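Local coordinates for 3-hydroxyisobutyrate dehydrogenase family protein (Geobacter sulfurreducens, PDB 3PDU) that probably reduces succinic semialdehyde to gamma-hydroxybutyrate using NADPH, as a member of the beta-hydroxyacid dehydrogenase family, at residues E73-F76 with V81-G84. Sequence-based numbering, arbitrary orientation.
With NAP (NADP nicotinamide-adenine-dinucleotide phosphate), chain I.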
ATOM      1  N   GLU A  73      19.137  26.511  -2.345  1.00 24.25           N
ATOM      2  CA  GLU A  73      20.205  27.151  -1.588  1.00 23.74           C
ATOM      3  C   GLU A  73      21.279  27.709  -2.532  1.00 27.99           C
ATOM      4  O   GLU A  73      21.778  28.809  -2.326  1.00 23.01           O
ATOM      5  CB  GLU A  73      20.816  26.185  -0.569  1.00 25.09           C
ATOM      6  CG  GLU A  73      21.958  26.790   0.236  1.00 38.81           C
ATOM      7  CD  GLU A  73      22.391  25.914   1.404  1.00 52.71           C
ATOM      8  OE1 GLU A  73      21.811  24.816   1.581  1.00 50.04           O
ATOM      9  OE2 GLU A  73      23.311  26.331   2.148  1.00 54.51           O
ATOM     10  N   VAL A  74      21.623  26.959  -3.576  1.00 19.04           N
ATOM     11  CA  VAL A  74      22.633  27.432  -4.525  1.00 18.69           C
ATOM     12  C   VAL A  74      22.129  28.646  -5.334  1.00 21.21           C
ATOM     13  O   VAL A  74      22.893  29.541  -5.678  1.00 22.59           O
ATOM     14  CB  VAL A  74      23.136  26.273  -5.434  1.00 23.17           C
ATOM     15  CG1 VAL A  74      23.873  26.803  -6.659  1.00 20.25           C
ATOM     16  CG2 VAL A  74      24.060  25.350  -4.626  1.00 17.70           C
ATOM     17  N   CYS A  75      20.832  28.686  -5.604  1.00 20.45           N
ATOM     18  CA  CYS A  75      20.258  29.802  -6.341  1.00 20.31           C
ATOM     19  C   CYS A  75      20.100  31.027  -5.452  1.00 22.84           C
ATOM     20  O   CYS A  75      20.621  32.101  -5.757  1.00 22.00           O
ATOM     21  CB  CYS A  75      18.898  29.418  -6.930  1.00 26.52           C
ATOM     22  SG  CYS A  75      18.055  30.770  -7.813  1.00 27.66           S
ATOM     23  N   PHE A  76      19.391  30.853  -4.341  1.00 17.85           N
ATOM     24  CA  PHE A  76      18.954  31.983  -3.522  1.00 22.68           C
ATOM     25  C   PHE A  76      19.870  32.323  -2.351  1.00 26.20           C
ATOM     26  O   PHE A  76      19.705  33.371  -1.727  1.00 29.62           O
ATOM     27  CB  PHE A  76      17.545  31.720  -2.973  1.00 26.01           C
ATOM     28  CG  PHE A  76      16.489  31.609  -4.033  1.00 26.84           C
ATOM     29  CD1 PHE A  76      15.940  32.749  -4.604  1.00 28.51           C
ATOM     30  CD2 PHE A  76      16.026  30.370  -4.441  1.00 22.52           C
ATOM     31  CE1 PHE A  76      14.955  32.655  -5.580  1.00 23.61           C
ATOM     32  CE2 PHE A  76      15.043  30.261  -5.424  1.00 27.47           C
ATOM     33  CZ  PHE A  76      14.506  31.404  -5.994  1.00 24.82           C
ATOM     34  N   VAL A  81      23.681  31.848  -7.126  1.00 21.66           N
ATOM     35  CA  VAL A  81      23.534  32.161  -8.548  1.00 19.90           C
ATOM     36  C   VAL A  81      23.020  33.581  -8.803  1.00 24.25           C
ATOM     37  O   VAL A  81      23.524  34.288  -9.674  1.00 21.11           O
ATOM     38  CB  VAL A  81      22.614  31.136  -9.249  1.00 21.16           C
ATOM     39  CG1 VAL A  81      22.252  31.582 -10.684  1.00 20.90           C
ATOM     40  CG2 VAL A  81      23.281  29.742  -9.252  1.00 21.15           C
ATOM     41  N   LEU A  82      22.019  33.996  -8.042  1.00 22.46           N
ATOM     42  CA  LEU A  82      21.360  35.269  -8.306  1.00 23.18           C
ATOM     43  C   LEU A  82      22.278  36.470  -8.071  1.00 29.21           C
ATOM     44  O   LEU A  82      22.043  37.544  -8.625  1.00 28.33           O
ATOM     45  CB  LEU A  82      20.097  35.405  -7.462  1.00 22.10           C
ATOM     46  CG  LEU A  82      18.978  34.381  -7.676  1.00 26.96           C
ATOM     47  CD1 LEU A  82      17.828  34.695  -6.721  1.00 26.27           C
ATOM     48  CD2 LEU A  82      18.486  34.339  -9.120  1.00 21.94           C
ATOM     49  N   GLU A  83      23.325  36.288  -7.270  1.00 24.57           N
ATOM     50  CA  GLU A  83      24.260  37.381  -6.989  1.00 29.21           C
ATOM     51  C   GLU A  83      25.262  37.584  -8.125  1.00 28.06           C
ATOM     52  O   GLU A  83      25.993  38.565  -8.143  1.00 31.21           O
ATOM     53  CB  GLU A  83      25.011  37.147  -5.674  1.00 25.86           C
ATOM     54  CG  GLU A  83      24.112  37.106  -4.444  1.00 36.46           C
ATOM     55  CD  GLU A  83      24.898  37.153  -3.136  1.00 55.84           C
ATOM     56  OE1 GLU A  83      26.149  37.178  -3.184  1.00 63.97           O
ATOM     57  OE2 GLU A  83      24.264  37.167  -2.057  1.00 59.54           O
ATOM     58  N   GLY A  84      25.302  36.649  -9.068  1.00 23.53           N
ATOM     59  CA  GLY A  84      26.218  36.761 -10.190  1.00 25.46           C
ATOM     60  C   GLY A  84      25.581  36.765 -11.573  1.00 25.44           C
ATOM     61  O   GLY A  84      26.100  37.402 -12.483  1.00 26.65           O
TER
HETATM   62  PA  NAP I 301      25.289  13.190  -5.420  1.00 23.05           P
HETATM   63  O1A NAP I 301      24.691  12.902  -4.105  1.00 21.29           O
HETATM   64  O2A NAP I 301      26.475  12.372  -5.727  1.00 22.17           O
HETATM   65  O5B NAP I 301      25.629  14.740  -5.580  1.00 21.12           O
HETATM   66  C5B NAP I 301      24.822  15.781  -5.096  1.00 20.90           C
HETATM   67  C4B NAP I 301      25.539  17.098  -5.393  1.00 17.54           C
HETATM   68  O4B NAP I 301      24.790  18.166  -4.827  1.00 20.01           O
HETATM   69  C3B NAP I 301      26.938  17.177  -4.766  1.00 21.66           C
HETATM   70  O3B NAP I 301      27.741  17.990  -5.605  1.00 21.08           O
HETATM   71  C2B NAP I 301      26.684  17.923  -3.467  1.00 17.60           C
HETATM   72  O2B NAP I 301      27.754  18.684  -2.965  1.00 21.47           O
HETATM   73  C1B NAP I 301      25.603  18.876  -3.930  1.00 16.23           C
HETATM   74  N9A NAP I 301      24.798  19.407  -2.825  1.00 22.27           N
HETATM   75  C8A NAP I 301      23.921  18.741  -2.012  1.00 22.05           C
HETATM   76  N7A NAP I 301      23.400  19.650  -1.145  1.00 18.40           N
HETATM   77  C5A NAP I 301      23.918  20.866  -1.412  1.00 19.05           C
HETATM   78  C6A NAP I 301      23.721  22.119  -0.848  1.00 21.86           C
HETATM   79  N6A NAP I 301      22.864  22.279   0.167  1.00 21.73           N
HETATM   80  N1A NAP I 301      24.426  23.186  -1.352  1.00 21.65           N
HETATM   81  C2A NAP I 301      25.303  23.023  -2.407  1.00 20.32           C
HETATM   82  N3A NAP I 301      25.491  21.776  -2.963  1.00 19.87           N
HETATM   83  C4A NAP I 301      24.806  20.721  -2.467  1.00 19.96           C
HETATM   84  O3  NAP I 301      24.096  12.986  -6.469  1.00 22.97           O
HETATM   85  PN  NAP I 301      24.049  12.677  -8.038  1.00 19.45           P
HETATM   86  O1N NAP I 301      23.775  11.238  -8.201  1.00 25.96           O
HETATM   87  O2N NAP I 301      25.188  13.367  -8.695  1.00 17.42           O
HETATM   88  O5D NAP I 301      22.681  13.463  -8.346  1.00 24.54           O
HETATM   89  C5D NAP I 301      22.629  14.827  -8.701  1.00 20.82           C
HETATM   90  C4D NAP I 301      21.239  15.066  -9.277  1.00 21.78           C
HETATM   91  O4D NAP I 301      21.070  14.282 -10.442  1.00 21.11           O
HETATM   92  C3D NAP I 301      20.158  14.598  -8.309  1.00 18.53           C
HETATM   93  O3D NAP I 301      19.031  15.445  -8.477  1.00 20.04           O
HETATM   94  C2D NAP I 301      19.792  13.212  -8.797  1.00 21.31           C
HETATM   95  O2D NAP I 301      18.468  12.835  -8.444  1.00 19.17           O
HETATM   96  C1D NAP I 301      19.946  13.443 -10.295  1.00 20.92           C
HETATM   97  N1N NAP I 301      20.179  12.254 -11.114  1.00 22.84           N
HETATM   98  C2N NAP I 301      21.004  11.250 -10.686  1.00 15.83           C
HETATM   99  C3N NAP I 301      21.230  10.139 -11.504  1.00 23.48           C
HETATM  100  C7N NAP I 301      22.160   9.026 -11.075  1.00 22.14           C
HETATM  101  O7N NAP I 301      22.054   7.799 -11.728  1.00 27.36           O
HETATM  102  N7N NAP I 301      23.043   9.184 -10.085  1.00 20.85           N
HETATM  103  C4N NAP I 301      20.616  10.075 -12.753  1.00 23.83           C
HETATM  104  C5N NAP I 301      19.793  11.113 -13.191  1.00 23.14           C
HETATM  105  C6N NAP I 301      19.594  12.210 -12.361  1.00 27.40           C
HETATM  106  P2B NAP I 301      28.769  18.042  -1.891  1.00 23.61           P
HETATM  107  O1X NAP I 301      29.303  19.215  -1.123  1.00 20.56           O
HETATM  108  O2X NAP I 301      28.015  17.066  -1.013  1.00 22.06           O
HETATM  109  O3X NAP I 301      29.862  17.307  -2.610  1.00 21.11           O
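Val81 and Leu82 present their backbone amides to the last turn of helix 68-76. Val81 N donates to Val74 O at 2.8 Å. Leu82 N reaches Cys75 O at 3.3 Å in a longer but straight bond (169° at the hydrogen). The chain thus returns to the helix end after a short loop, with helical backbone angles at 81-83.

Val81 CG2 meets Val74 CG1 at 4.0 Å, and Tyr91 of strand 90-93 touches both valines. With Val74 CG1 anti to the backbone N (chi1 164°) and turned to Val81, Val74 CG2 is left to touch the C2A end of the adenine of NADP at 3.4 Å. Leu82 CG sits against Cys75 SG at 3.7 Å. Leu82 CD1 approaches the Phe76 ring obliquely, 3.4 Å from Phe76 CD1. Cys75 SG lies over the centre of one face of that ring. Replacing Leu82 by an alanine removes CG and both methyls, and is likely to leave Cys75 SG and the Phe76 ring without this neighbour and open a gap beside Ala108 of helix 99-111.

Glu73 OE1 accepts a hydrogen bond of 3.1 Å from N6A of NADP. The last turn of helix 68-76 thus meets the cofactor through the side chains of Glu73 and Val74, consistent with a share in binding the adenine in the Rossmann-type domain. It meets the returning loop through the carbonyls of Val74 and Cys75, which the loop amides satisfy.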